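Cobalt/magnesium transport protein CorA (Methanocaldococcus jannaschii, PDB 4EGW) mediates magnesium influx as a homopentameric channel that switches between open and closed states, opening when cytoplasmic magnesium is low and closing when it is high. Local coordinates at residues 25-30 with 60-65; 52-57 with 132-137; 56-61 with 79-84. All blocks are in the same frame, centred on the assembly; numbering follows the deposited sequence.

Overall arrangement
The three contacts are strung along strand 51-56, its neighbour 28-33 and the connection that follows, in the α/β part of the soluble domain, where helices cover both faces of a mixed sheet. Interactions 1 and 3 have centres about 8 Å apart and share D60 and E61 at the start of helix 60-70; interaction 2 lies about 13 Å from the centre of each. Along the chain, interaction 1 (25-30 with 60-65) and interaction 2 (52-57 with 132-137) interleave, and interaction 3 (56-61 with 79-84) starts from Y56 and D57 of interaction 2. Helix 60-70 packs on the face bearing I27, I29 and C55, and helix 132-143 on the opposite one bearing W52 and D54.

Interaction 1: 25-30 with 60-65; sequences TVIAIA and DEELYK
I27 and E62 bring their CA atoms to 7.4 Å, the nearest backbone approach between the start of edge strand 28-33 and the first turn of helix 60-70. The strand begins with a G1 beta bulge: I27 and A28 together face Y56 on neighbouring strand 51-56, and I27 takes a positive phi of 42° to enter it. A28 N makes a backbone hydrogen bond to Y56 O, and A30 pairs with D54 further along, so the sheet is in regular antiparallel pairing once past the bulge.

On the face turned to the helix, I27 and I29 project toward E62, while A28 between them points away. I27 and E62 come at each other from opposite directions. With CG1 anti to the backbone N, I27 directs its longer branch at the E62 side chain, but this branch is modelled too close to the carboxylate for the fit to be read in detail. The other branch of I27, CG2, stands 3.6 Å from E62 OE2. I29 slides past the carboxylate, its CG1 being the nearest atom, 3.0 Å from E62 OE1. The carboxylate thus meets mainly the side-chain carbons of I27 and I29 across the contact.

The polar partner of E62 comes from the residue just ahead of its own helix: K59 NZ forms a salt bridge with E62 OE2. K59, which lies outside both segments, thereby probably steadies the carboxylate beside the apolar side chains and offsets the cost of placing its charge there. I27 also touches P58 and K59, joining strand, linker and helix in one small cluster. Its backbone oxygen is an acceptor like the carboxylate, and I27 O stands 3.5 Å from E62 OE2 without a bond.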
ATOM      1  N   THR A  25      -2.992  28.926  11.613  1.00 65.80           N
ATOM      2  CA  THR A  25      -3.231  27.603  12.168  1.00 53.53           C
ATOM      3  C   THR A  25      -4.417  27.038  11.386  1.00 46.44           C
ATOM      4  O   THR A  25      -5.531  27.536  11.495  1.00 45.83           O
ATOM      5  CB  THR A  25      -3.511  27.662  13.681  1.00 60.88           C
ATOM      6  OG1 THR A  25      -2.487  26.951  14.391  1.00 62.20           O
ATOM      7  CG2 THR A  25      -4.848  27.048  14.014  1.00 62.85           C
ATOM      8  N   VAL A  26      -4.170  26.026  10.561  1.00 45.76           N
ATOM      9  CA  VAL A  26      -5.149  25.624   9.545  1.00 47.15           C
ATOM     10  C   VAL A  26      -6.535  25.244  10.118  1.00 50.71           C
ATOM     11  O   VAL A  26      -7.565  25.491   9.493  1.00 54.57           O
ATOM     12  CB  VAL A  26      -4.577  24.527   8.583  1.00 36.94           C
ATOM     13  CG1 VAL A  26      -3.895  25.154   7.363  1.00 29.84           C
ATOM     14  CG2 VAL A  26      -3.591  23.657   9.314  1.00 43.51           C
ATOM     15  N   ILE A  27      -6.555  24.630  11.294  1.00 54.04           N
ATOM     16  CA  ILE A  27      -7.801  24.376  12.027  1.00 58.48           C
ATOM     17  C   ILE A  27      -8.995  23.903  11.196  1.00 60.58           C
ATOM     18  O   ILE A  27      -9.964  24.639  11.011  1.00 68.38           O
ATOM     19  CB  ILE A  27      -8.200  25.545  12.951  1.00 66.87           C
ATOM     20  CG1 ILE A  27      -9.508  25.222  13.685  1.00 71.65           C
ATOM     21  CG2 ILE A  27      -8.326  26.839  12.173  1.00 71.16           C
ATOM     22  CD1 ILE A  27      -9.775  23.730  13.951  1.00 68.71           C
ATOM     23  N   ALA A  28      -8.925  22.673  10.703  1.00 58.55           N
ATOM     24  CA  ALA A  28     -10.006  22.117   9.904  1.00 55.65           C
ATOM     25  C   ALA A  28     -10.784  21.098  10.716  1.00 55.93           C
ATOM     26  O   ALA A  28     -10.275  20.026  11.015  1.00 62.12           O
ATOM     27  CB  ALA A  28      -9.450  21.474   8.632  1.00 52.34           C
ATOM     28  N   ILE A  29     -12.024  21.420  11.063  1.00 56.83           N
ATOM     29  CA  ILE A  29     -12.857  20.458  11.763  1.00 58.65           C
ATOM     30  C   ILE A  29     -13.684  19.687  10.750  1.00 60.20           C
ATOM     31  O   ILE A  29     -14.552  20.250  10.080  1.00 54.99           O
ATOM     32  CB  ILE A  29     -13.812  21.132  12.751  1.00 65.27           C
ATOM     33  CG1 ILE A  29     -13.042  22.031  13.718  1.00 67.70           C
ATOM     34  CG2 ILE A  29     -14.595  20.078  13.521  1.00 67.30           C
ATOM     35  CD1 ILE A  29     -12.244  21.267  14.746  1.00 65.99           C
ATOM     36  N   ALA A  30     -13.393  18.398  10.623  1.00 61.16           N
ATOM     37  CA  ALA A  30     -14.230  17.517   9.835  1.00 61.20           C
ATOM     38  C   ALA A  30     -15.114  16.733  10.798  1.00 61.02           C
ATOM     39  O   ALA A  30     -14.647  16.242  11.822  1.00 59.42           O
ATOM     40  CB  ALA A  30     -13.389  16.590   8.985  1.00 59.98           C
ATOM     41  N   ASP A  60      -7.254  27.753  19.223  1.00 53.65           N
ATOM     42  CA  ASP A  60      -7.800  27.230  20.468  1.00 52.07           C
ATOM     43  C   ASP A  60      -9.176  27.790  20.755  1.00 51.91           C
ATOM     44  O   ASP A  60      -9.858  27.355  21.682  1.00 48.17           O
ATOM     45  CB  ASP A  60      -6.821  27.349  21.651  1.00 57.99           C
ATOM     46  CG  ASP A  60      -6.545  28.766  22.043  1.00 63.78           C
ATOM     47  OD1 ASP A  60      -6.666  29.653  21.178  1.00 69.58           O
ATOM     48  OD2 ASP A  60      -6.204  28.987  23.223  1.00 66.15           O
ATOM     49  N   GLU A  61      -9.577  28.759  19.944  1.00 63.84           N
ATOM     50  CA  GLU A  61     -10.970  29.171  19.902  1.00 72.49           C
ATOM     51  C   GLU A  61     -11.796  27.941  19.500  1.00 67.63           C
ATOM     52  O   GLU A  61     -12.717  27.532  20.216  1.00 55.62           O
ATOM     53  CB  GLU A  61     -11.160  30.302  18.883  1.00 78.43           C
ATOM     54  CG  GLU A  61      -9.878  31.059  18.528  1.00 84.92           C
ATOM     55  CD  GLU A  61      -9.421  32.028  19.616  1.00 90.45           C
ATOM     56  OE1 GLU A  61     -10.290  32.655  20.267  1.00 90.53           O
ATOM     57  OE2 GLU A  61      -8.189  32.167  19.813  1.00 89.38           O
ATOM     58  N   GLU A  62     -11.426  27.354  18.358  1.00 73.03           N
ATOM     59  CA  GLU A  62     -12.088  26.180  17.787  1.00 73.60           C
ATOM     60  C   GLU A  62     -11.910  24.934  18.650  1.00 71.62           C
ATOM     61  O   GLU A  62     -12.770  24.049  18.675  1.00 72.64           O
ATOM     62  CB  GLU A  62     -11.568  25.896  16.366  1.00 74.86           C
ATOM     63  CG  GLU A  62     -12.095  26.840  15.276  1.00 81.30           C
ATOM     64  CD  GLU A  62     -12.148  26.190  13.889  1.00 84.39           C
ATOM     65  OE1 GLU A  62     -12.485  24.984  13.798  1.00 80.37           O
ATOM     66  OE2 GLU A  62     -11.835  26.884  12.891  1.00 87.69           O
ATOM     67  N   LEU A  63     -10.787  24.860  19.353  1.00 66.05           N
ATOM     68  CA  LEU A  63     -10.514  23.719  20.212  1.00 60.02           C
ATOM     69  C   LEU A  63     -11.382  23.740  21.478  1.00 64.78           C
ATOM     70  O   LEU A  63     -12.028  22.749  21.812  1.00 67.46           O
ATOM     71  CB  LEU A  63      -9.031  23.668  20.568  1.00 57.35           C
ATOM     72  CG  LEU A  63      -8.616  22.586  21.569  1.00 55.70           C
ATOM     73  CD1 LEU A  63      -9.064  21.211  21.085  1.00 57.62           C
ATOM     74  CD2 LEU A  63      -7.114  22.612  21.836  1.00 46.71           C
ATOM     75  N   TYR A  64     -11.409  24.872  22.172  1.00 66.51           N
ATOM     76  CA  TYR A  64     -12.213  24.991  23.385  1.00 66.99           C
ATOM     77  C   TYR A  64     -13.670  24.622  23.127  1.00 56.18           C
ATOM     78  O   TYR A  64     -14.303  23.925  23.928  1.00 48.15           O
ATOM     79  CB  TYR A  64     -12.141  26.401  23.960  1.00 79.74           C
ATOM     80  CG  TYR A  64     -13.234  26.658  24.964  1.00 95.51           C
ATOM     81  CD1 TYR A  64     -13.166  26.129  26.249  1.00100.66           C
ATOM     82  CD2 TYR A  64     -14.355  27.411  24.620  1.00102.06           C
ATOM     83  CE1 TYR A  64     -14.182  26.355  27.171  1.00105.42           C
ATOM     84  CE2 TYR A  64     -15.373  27.644  25.534  1.00105.72           C
ATOM     85  CZ  TYR A  64     -15.282  27.114  26.806  1.00108.33           C
ATOM     86  OH  TYR A  64     -16.293  27.348  27.712  1.00112.97           O
ATOM     87  N   LYS A  65     -14.195  25.107  22.007  1.00 56.11           N
ATOM     88  CA  LYS A  65     -15.539  24.757  21.559  1.00 63.55           C
ATOM     89  C   LYS A  65     -15.678  23.237  21.498  1.00 65.44           C
ATOM     90  O   LYS A  65     -16.702  22.667  21.887  1.00 66.41           O
ATOM     91  CB  LYS A  65     -15.787  25.366  20.171  1.00 66.95           C
ATOM     92  CG  LYS A  65     -17.244  25.479  19.753  1.00 74.40           C
ATOM     93  CD  LYS A  65     -17.419  26.502  18.624  1.00 78.53           C
ATOM     94  CE  LYS A  65     -18.893  26.778  18.342  1.00 81.93           C
ATOM     95  NZ  LYS A  65     -19.124  28.033  17.574  1.00 81.55           N
TER

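Interaction 2: 52-57 with 132-137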
ATOM      1  N   TRP A  52     -17.325  10.519  13.617  1.00 63.18           N
ATOM      2  CA  TRP A  52     -15.890  10.709  13.502  1.00 70.45           C
ATOM      3  C   TRP A  52     -15.583  12.189  13.372  1.00 73.52           C
ATOM      4  O   TRP A  52     -15.899  12.811  12.356  1.00 78.17           O
ATOM      5  CB  TRP A  52     -15.324   9.946  12.301  1.00 68.29           C
ATOM      6  CG  TRP A  52     -13.845  10.130  12.146  1.00 64.84           C
ATOM      7  CD1 TRP A  52     -12.981  10.606  13.085  1.00 61.17           C
ATOM      8  CD2 TRP A  52     -13.059   9.853  10.979  1.00 62.17           C
ATOM      9  NE1 TRP A  52     -11.706  10.638  12.580  1.00 61.48           N
ATOM     10  CE2 TRP A  52     -11.725  10.178  11.288  1.00 57.97           C
ATOM     11  CE3 TRP A  52     -13.352   9.355   9.706  1.00 64.19           C
ATOM     12  CZ2 TRP A  52     -10.683  10.024  10.373  1.00 52.26           C
ATOM     13  CZ3 TRP A  52     -12.313   9.206   8.796  1.00 63.44           C
ATOM     14  CH2 TRP A  52     -10.995   9.540   9.136  1.00 51.56           C
ATOM     15  N   ILE A  53     -14.974  12.751  14.409  1.00 70.50           N
ATOM     16  CA  ILE A  53     -14.498  14.124  14.349  1.00 68.48           C
ATOM     17  C   ILE A  53     -12.987  14.121  14.174  1.00 66.36           C
ATOM     18  O   ILE A  53     -12.252  13.582  15.000  1.00 61.40           O
ATOM     19  CB  ILE A  53     -14.866  14.922  15.615  1.00 65.95           C
ATOM     20  CG1 ILE A  53     -16.366  14.844  15.869  1.00 64.98           C
ATOM     21  CG2 ILE A  53     -14.421  16.380  15.489  1.00 64.26           C
ATOM     22  CD1 ILE A  53     -16.817  15.727  16.996  1.00 65.22           C
ATOM     23  N   ASP A  54     -12.528  14.698  13.073  1.00 70.20           N
ATOM     24  CA  ASP A  54     -11.103  14.890  12.877  1.00 68.00           C
ATOM     25  C   ASP A  54     -10.800  16.358  13.049  1.00 61.45           C
ATOM     26  O   ASP A  54     -11.374  17.214  12.373  1.00 62.33           O
ATOM     27  CB  ASP A  54     -10.664  14.425  11.493  1.00 74.98           C
ATOM     28  CG  ASP A  54      -9.190  14.658  11.250  1.00 75.44           C
ATOM     29  OD1 ASP A  54      -8.379  13.934  11.859  1.00 72.85           O
ATOM     30  OD2 ASP A  54      -8.844  15.556  10.452  1.00 78.09           O
ATOM     31  N   CYS A  55      -9.907  16.651  13.978  1.00 59.38           N
ATOM     32  CA  CYS A  55      -9.553  18.029  14.235  1.00 57.42           C
ATOM     33  C   CYS A  55      -8.103  18.285  13.856  1.00 52.63           C
ATOM     34  O   CYS A  55      -7.172  17.843  14.540  1.00 39.15           O
ATOM     35  CB  CYS A  55      -9.778  18.358  15.703  1.00 56.81           C
ATOM     36  SG  CYS A  55      -9.362  20.045  16.085  1.00 59.30           S
ATOM     37  N   TYR A  56      -7.916  19.035  12.776  1.00 53.11           N
ATOM     38  CA  TYR A  56      -6.578  19.289  12.282  1.00 50.36           C
ATOM     39  C   TYR A  56      -6.103  20.678  12.689  1.00 48.95           C
ATOM     40  O   TYR A  56      -6.601  21.679  12.177  1.00 48.26           O
ATOM     41  CB  TYR A  56      -6.556  19.156  10.754  1.00 54.96           C
ATOM     42  CG  TYR A  56      -5.247  19.594  10.125  1.00 57.60           C
ATOM     43  CD1 TYR A  56      -4.060  19.540  10.846  1.00 55.72           C
ATOM     44  CD2 TYR A  56      -5.200  20.074   8.820  1.00 56.63           C
ATOM     45  CE1 TYR A  56      -2.867  19.944  10.291  1.00 56.64           C
ATOM     46  CE2 TYR A  56      -4.001  20.477   8.253  1.00 56.94           C
ATOM     47  CZ  TYR A  56      -2.836  20.411   8.998  1.00 57.27           C
ATOM     48  OH  TYR A  56      -1.628  20.814   8.461  1.00 59.58           O
ATOM     49  N   ASP A  57      -5.143  20.727  13.612  1.00 47.45           N
ATOM     50  CA  ASP A  57      -4.391  21.949  13.891  1.00 52.80           C
ATOM     51  C   ASP A  57      -5.272  23.141  14.275  1.00 61.56           C
ATOM     52  O   ASP A  57      -5.191  24.198  13.649  1.00 64.83           O
ATOM     53  CB  ASP A  57      -3.553  22.297  12.654  1.00 53.37           C
ATOM     54  CG  ASP A  57      -2.480  23.330  12.929  1.00 53.22           C
ATOM     55  OD1 ASP A  57      -1.853  23.276  14.015  1.00 56.28           O
ATOM     56  OD2 ASP A  57      -2.261  24.190  12.045  1.00 50.37           O
ATOM     57  N   LYS A 132      -1.733  12.087   6.217  1.00 58.39           N
ATOM     58  CA  LYS A 132      -2.138  11.699   4.886  1.00 58.12           C
ATOM     59  C   LYS A 132      -3.322  10.753   4.941  1.00 56.74           C
ATOM     60  O   LYS A 132      -4.190  10.775   4.072  1.00 58.37           O
ATOM     61  CB  LYS A 132      -0.972  11.019   4.182  1.00 60.43           C
ATOM     62  CG  LYS A 132      -1.070  11.043   2.683  1.00 63.40           C
ATOM     63  CD  LYS A 132      -0.828  12.438   2.140  1.00 65.39           C
ATOM     64  CE  LYS A 132      -1.795  12.731   1.000  1.00 72.46           C
ATOM     65  NZ  LYS A 132      -2.161  11.493   0.241  1.00 75.42           N
ATOM     66  N   ALA A 133      -3.354   9.923   5.974  1.00 52.15           N
ATOM     67  CA  ALA A 133      -4.305   8.828   6.019  1.00 53.25           C
ATOM     68  C   ALA A 133      -5.723   9.311   6.248  1.00 56.14           C
ATOM     69  O   ALA A 133      -6.673   8.713   5.744  1.00 62.56           O
ATOM     70  CB  ALA A 133      -3.903   7.828   7.083  1.00 56.06           C
ATOM     71  N   ILE A 134      -5.864  10.396   7.004  1.00 55.04           N
ATOM     72  CA  ILE A 134      -7.175  10.865   7.439  1.00 53.98           C
ATOM     73  C   ILE A 134      -7.875  11.604   6.321  1.00 59.05           C
ATOM     74  O   ILE A 134      -9.103  11.564   6.198  1.00 60.72           O
ATOM     75  CB  ILE A 134      -7.062  11.749   8.687  1.00 54.15           C
ATOM     76  CG1 ILE A 134      -6.340  10.974   9.781  1.00 34.61           C
ATOM     77  CG2 ILE A 134      -8.432  12.202   9.157  1.00 36.55           C
ATOM     78  CD1 ILE A 134      -6.490  11.579  11.119  1.00 39.57           C
ATOM     79  N   GLY A 135      -7.088  12.283   5.500  1.00 60.20           N
ATOM     80  CA  GLY A 135      -7.612  12.801   4.259  1.00 61.26           C
ATOM     81  C   GLY A 135      -8.223  11.641   3.499  1.00 66.70           C
ATOM     82  O   GLY A 135      -9.385  11.699   3.104  1.00 72.33           O
ATOM     83  N   ARG A 136      -7.442  10.572   3.333  1.00 66.37           N
ATOM     84  CA  ARG A 136      -7.836   9.418   2.520  1.00 60.47           C
ATOM     85  C   ARG A 136      -9.117   8.731   2.974  1.00 63.01           C
ATOM     86  O   ARG A 136      -9.765   8.055   2.179  1.00 72.26           O
ATOM     87  CB  ARG A 136      -6.702   8.393   2.414  1.00 61.54           C
ATOM     88  CG  ARG A 136      -5.553   8.811   1.489  1.00 67.62           C
ATOM     89  CD  ARG A 136      -4.632   7.633   1.139  1.00 74.17           C
ATOM     90  NE  ARG A 136      -4.081   6.981   2.329  1.00 78.30           N
ATOM     91  CZ  ARG A 136      -2.811   7.063   2.723  1.00 77.66           C
ATOM     92  NH1 ARG A 136      -1.930   7.765   2.019  1.00 78.78           N
ATOM     93  NH2 ARG A 136      -2.420   6.434   3.824  1.00 73.57           N
ATOM     94  N   LEU A 137      -9.459   8.846   4.253  1.00 63.07           N
ATOM     95  CA  LEU A 137     -10.797   8.459   4.705  1.00 63.30           C
ATOM     96  C   LEU A 137     -11.837   9.543   4.472  1.00 61.68           C
ATOM     97  O   LEU A 137     -12.947   9.253   4.048  1.00 71.68           O
ATOM     98  CB  LEU A 137     -10.797   8.011   6.163  1.00 66.77           C
ATOM     99  CG  LEU A 137      -9.968   6.754   6.412  1.00 66.74           C
ATOM    100  CD1 LEU A 137     -10.228   6.194   7.803  1.00 67.99           C
ATOM    101  CD2 LEU A 137     -10.281   5.719   5.346  1.00 66.38           C
TER
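W52 and D54, alternate residues of strand 51-56, face I134 and L137 of helix 132-143; the axes of the two segments approach to 10.7 Å, with 138° between their N-to-C directions. The tight part is a buried helix-on-sheet layer. L137 CB abuts the six-membered end of the W52 indole in the ring plane, 3.3 Å from CZ3, and the two side chains cross at about a right angle. I134 CG2 comes to W52 CZ2 obliquely at 3.4 Å. With CG anti to the backbone N (chi1 178°), D54 swings its carboxylate toward the helix, beside I134, whose CD1 lies 3.1 Å from D54 OD1. Both oxygens are satisfied despite burial: OD1 bonds T125 OG1, which W52 NE1 also reaches, and OD2 bonds H127 NE2.

The far side of the helix takes no part in the strand contact and is partly exposed. R136 points away from the strand, makes a salt bridge with E164 and packs on M174 of the second subunit; K132, clear of the strand, packs on D178 of that subunit. Helix 132-143 is thus sandwiched: strands 51-56 and 122-127 lie beneath I134, whereas A133 and L137 lean on helix 156-186.

Interaction 3: 56-61 with 79-84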
ATOM      1  N   TYR A  56      -7.916  19.035  12.776  1.00 53.11           N
ATOM      2  CA  TYR A  56      -6.578  19.289  12.282  1.00 50.36           C
ATOM      3  C   TYR A  56      -6.103  20.678  12.689  1.00 48.95           C
ATOM      4  O   TYR A  56      -6.601  21.679  12.177  1.00 48.26           O
ATOM      5  CB  TYR A  56      -6.556  19.156  10.754  1.00 54.96           C
ATOM      6  CG  TYR A  56      -5.247  19.594  10.125  1.00 57.60           C
ATOM      7  CD1 TYR A  56      -4.060  19.540  10.846  1.00 55.72           C
ATOM      8  CD2 TYR A  56      -5.200  20.074   8.820  1.00 56.63           C
ATOM      9  CE1 TYR A  56      -2.867  19.944  10.291  1.00 56.64           C
ATOM     10  CE2 TYR A  56      -4.001  20.477   8.253  1.00 56.94           C
ATOM     11  CZ  TYR A  56      -2.836  20.411   8.998  1.00 57.27           C
ATOM     12  OH  TYR A  56      -1.628  20.814   8.461  1.00 59.58           O
ATOM     13  N   ASP A  57      -5.143  20.727  13.612  1.00 47.45           N
ATOM     14  CA  ASP A  57      -4.391  21.949  13.891  1.00 52.80           C
ATOM     15  C   ASP A  57      -5.272  23.141  14.275  1.00 61.56           C
ATOM     16  O   ASP A  57      -5.191  24.198  13.649  1.00 64.83           O
ATOM     17  CB  ASP A  57      -3.553  22.297  12.654  1.00 53.37           C
ATOM     18  CG  ASP A  57      -2.480  23.330  12.929  1.00 53.22           C
ATOM     19  OD1 ASP A  57      -1.853  23.276  14.015  1.00 56.28           O
ATOM     20  OD2 ASP A  57      -2.261  24.190  12.045  1.00 50.37           O
ATOM     21  N   PRO A  58      -6.112  22.976  15.309  1.00 66.91           N
ATOM     22  CA  PRO A  58      -7.148  23.948  15.690  1.00 68.51           C
ATOM     23  C   PRO A  58      -6.665  25.233  16.370  1.00 67.96           C
ATOM     24  O   PRO A  58      -5.795  25.158  17.231  1.00 71.37           O
ATOM     25  CB  PRO A  58      -7.996  23.157  16.689  1.00 71.56           C
ATOM     26  CG  PRO A  58      -7.031  22.230  17.321  1.00 70.51           C
ATOM     27  CD  PRO A  58      -6.084  21.822  16.224  1.00 68.94           C
ATOM     28  N   LYS A  59      -7.256  26.380  16.027  1.00 64.25           N
ATOM     29  CA  LYS A  59      -7.038  27.602  16.803  1.00 56.15           C
ATOM     30  C   LYS A  59      -7.850  27.441  18.082  1.00 54.50           C
ATOM     31  O   LYS A  59      -8.999  27.007  18.040  1.00 59.30           O
ATOM     32  CB  LYS A  59      -7.428  28.867  16.018  1.00 57.01           C
ATOM     33  CG  LYS A  59      -8.776  28.810  15.300  1.00 62.96           C
ATOM     34  CD  LYS A  59      -9.110  30.133  14.606  1.00 65.39           C
ATOM     35  CE  LYS A  59      -9.002  30.032  13.083  1.00 66.34           C
ATOM     36  NZ  LYS A  59     -10.121  29.260  12.457  1.00 62.89           N
ATOM     37  N   ASP A  60      -7.254  27.753  19.223  1.00 53.65           N
ATOM     38  CA  ASP A  60      -7.800  27.230  20.468  1.00 52.07           C
ATOM     39  C   ASP A  60      -9.176  27.790  20.755  1.00 51.91           C
ATOM     40  O   ASP A  60      -9.858  27.355  21.682  1.00 48.17           O
ATOM     41  CB  ASP A  60      -6.821  27.349  21.651  1.00 57.99           C
ATOM     42  CG  ASP A  60      -6.545  28.766  22.043  1.00 63.78           C
ATOM     43  OD1 ASP A  60      -6.666  29.653  21.178  1.00 69.58           O
ATOM     44  OD2 ASP A  60      -6.204  28.987  23.223  1.00 66.15           O
ATOM     45  N   GLU A  61      -9.577  28.759  19.944  1.00 63.84           N
ATOM     46  CA  GLU A  61     -10.970  29.171  19.902  1.00 72.49           C
ATOM     47  C   GLU A  61     -11.796  27.941  19.500  1.00 67.63           C
ATOM     48  O   GLU A  61     -12.717  27.532  20.216  1.00 55.62           O
ATOM     49  CB  GLU A  61     -11.160  30.302  18.883  1.00 78.43           C
ATOM     50  CG  GLU A  61      -9.878  31.059  18.528  1.00 84.92           C
ATOM     51  CD  GLU A  61      -9.421  32.028  19.616  1.00 90.45           C
ATOM     52  OE1 GLU A  61     -10.290  32.655  20.267  1.00 90.53           O
ATOM     53  OE2 GLU A  61      -8.189  32.167  19.813  1.00 89.38           O
ATOM     54  N   ILE A  79      -3.112  16.776  24.654  1.00 64.47           N
ATOM     55  CA  ILE A  79      -2.284  15.603  24.439  1.00 64.48           C
ATOM     56  C   ILE A  79      -2.255  15.343  22.940  1.00 60.64           C
ATOM     57  O   ILE A  79      -1.185  15.218  22.345  1.00 62.69           O
ATOM     58  CB  ILE A  79      -2.846  14.344  25.138  1.00 64.79           C
ATOM     59  CG1 ILE A  79      -3.334  14.663  26.550  1.00 66.72           C
ATOM     60  CG2 ILE A  79      -1.791  13.250  25.186  1.00 63.66           C
ATOM     61  CD1 ILE A  79      -4.042  13.493  27.217  1.00 68.28           C
ATOM     62  N   GLY A  80      -3.442  15.283  22.340  1.00 55.52           N
ATOM     63  CA  GLY A  80      -3.590  14.942  20.935  1.00 54.69           C
ATOM     64  C   GLY A  80      -2.811  15.811  19.963  1.00 55.47           C
ATOM     65  O   GLY A  80      -2.294  15.329  18.962  1.00 54.59           O
ATOM     66  N   LEU A  81      -2.716  17.099  20.264  1.00 60.34           N
ATOM     67  CA  LEU A  81      -2.060  18.044  19.367  1.00 56.64           C
ATOM     68  C   LEU A  81      -0.554  18.106  19.567  1.00 59.90           C
ATOM     69  O   LEU A  81       0.118  18.923  18.938  1.00 60.65           O
ATOM     70  CB  LEU A  81      -2.648  19.442  19.527  1.00 57.77           C
ATOM     71  CG  LEU A  81      -4.023  19.617  18.903  1.00 63.26           C
ATOM     72  CD1 LEU A  81      -4.518  21.006  19.177  1.00 66.49           C
ATOM     73  CD2 LEU A  81      -3.965  19.351  17.410  1.00 65.24           C
ATOM     74  N   ASP A  82      -0.024  17.278  20.463  1.00 61.07           N
ATOM     75  CA  ASP A  82       1.423  17.221  20.648  1.00 58.38           C
ATOM     76  C   ASP A  82       1.954  16.159  19.699  1.00 54.75           C
ATOM     77  O   ASP A  82       1.621  14.981  19.811  1.00 58.04           O
ATOM     78  CB  ASP A  82       1.792  16.917  22.105  1.00 63.58           C
ATOM     79  CG  ASP A  82       3.269  17.168  22.409  1.00 68.65           C
ATOM     80  OD1 ASP A  82       4.091  17.202  21.468  1.00 69.33           O
ATOM     81  OD2 ASP A  82       3.610  17.320  23.601  1.00 70.82           O
ATOM     82  N   GLU A  83       2.758  16.593  18.739  1.00 54.94           N
ATOM     83  CA  GLU A  83       3.219  15.697  17.696  1.00 58.99           C
ATOM     84  C   GLU A  83       4.527  15.022  18.086  1.00 59.52           C
ATOM     85  O   GLU A  83       5.037  14.174  17.351  1.00 62.28           O
ATOM     86  CB  GLU A  83       3.335  16.417  16.345  1.00 64.62           C
ATOM     87  CG  GLU A  83       4.263  17.625  16.327  1.00 67.60           C
ATOM     88  CD  GLU A  83       3.516  18.943  16.429  1.00 73.01           C
ATOM     89  OE1 GLU A  83       3.564  19.732  15.459  1.00 75.85           O
ATOM     90  OE2 GLU A  83       2.885  19.194  17.481  1.00 73.18           O
ATOM     91  N   GLN A  84       5.064  15.399  19.246  1.00 53.66           N
ATOM     92  CA  GLN A  84       6.205  14.689  19.812  1.00 50.13           C
ATOM     93  C   GLN A  84       5.760  13.499  20.667  1.00 42.24           C
ATOM     94  O   GLN A  84       6.566  12.627  20.980  1.00 37.94           O
ATOM     95  CB  GLN A  84       7.100  15.626  20.631  1.00 58.60           C
ATOM     96  CG  GLN A  84       7.963  16.569  19.806  1.00 63.49           C
ATOM     97  CD  GLN A  84       8.999  17.295  20.646  1.00 72.23           C
ATOM     98  OE1 GLN A  84       9.150  17.028  21.843  1.00 74.65           O
ATOM     99  NE2 GLN A  84       9.719  18.222  20.021  1.00 74.44           N
TER
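The strand-to-helix connection from strand 51-56 into helix 60-70 packs here, through P58, against L81 in the turn that leaves helix 74-80. The contact is a small apolar joint in the α/β fold, made where two successive helices lie on one face of the sheet. L81 presents both its methyls to the proline ring: P58 CD sits in the fork, 3.4 Å from L81 CD1 and 3.5 Å from L81 CD2, while P58 CG is 3.4 Å from L81 CD1. CG of L81 lies beside the backbone N (chi1 -75°), with CD1 anti to CA (chi2 178°), and this brings CD1 up to both ring carbons. L81 CD2 is also the nearest atom to the D57 backbone, 4.2 Å from D57 N. L63 of helix 60-70 touches both P58 and L81 and completes a three-way cluster.

With an alanine here in place of L81, the branched end would be gone, and P58 and L63 would probably lose their shared packing partner, a gap opening between the connection at P58, L63 of helix 60-70 and the turn after helix 74-80.

Neighbouring backbone is held by other bonds. D57, with positive phi, turns the chain out of the strand, and its OD2 accepts a hydrogen bond from V26 N; K59 follows at the N-cap position of helix 60-70. On the other segment, L81 O accepts a bond from S128 OG. Beyond L81 the chain is bent by an Asx turn: Q84 N donates to D82 OD1 at 3.0 Å, meeting that oxygen on its anti side, 35° out of the carboxylate plane.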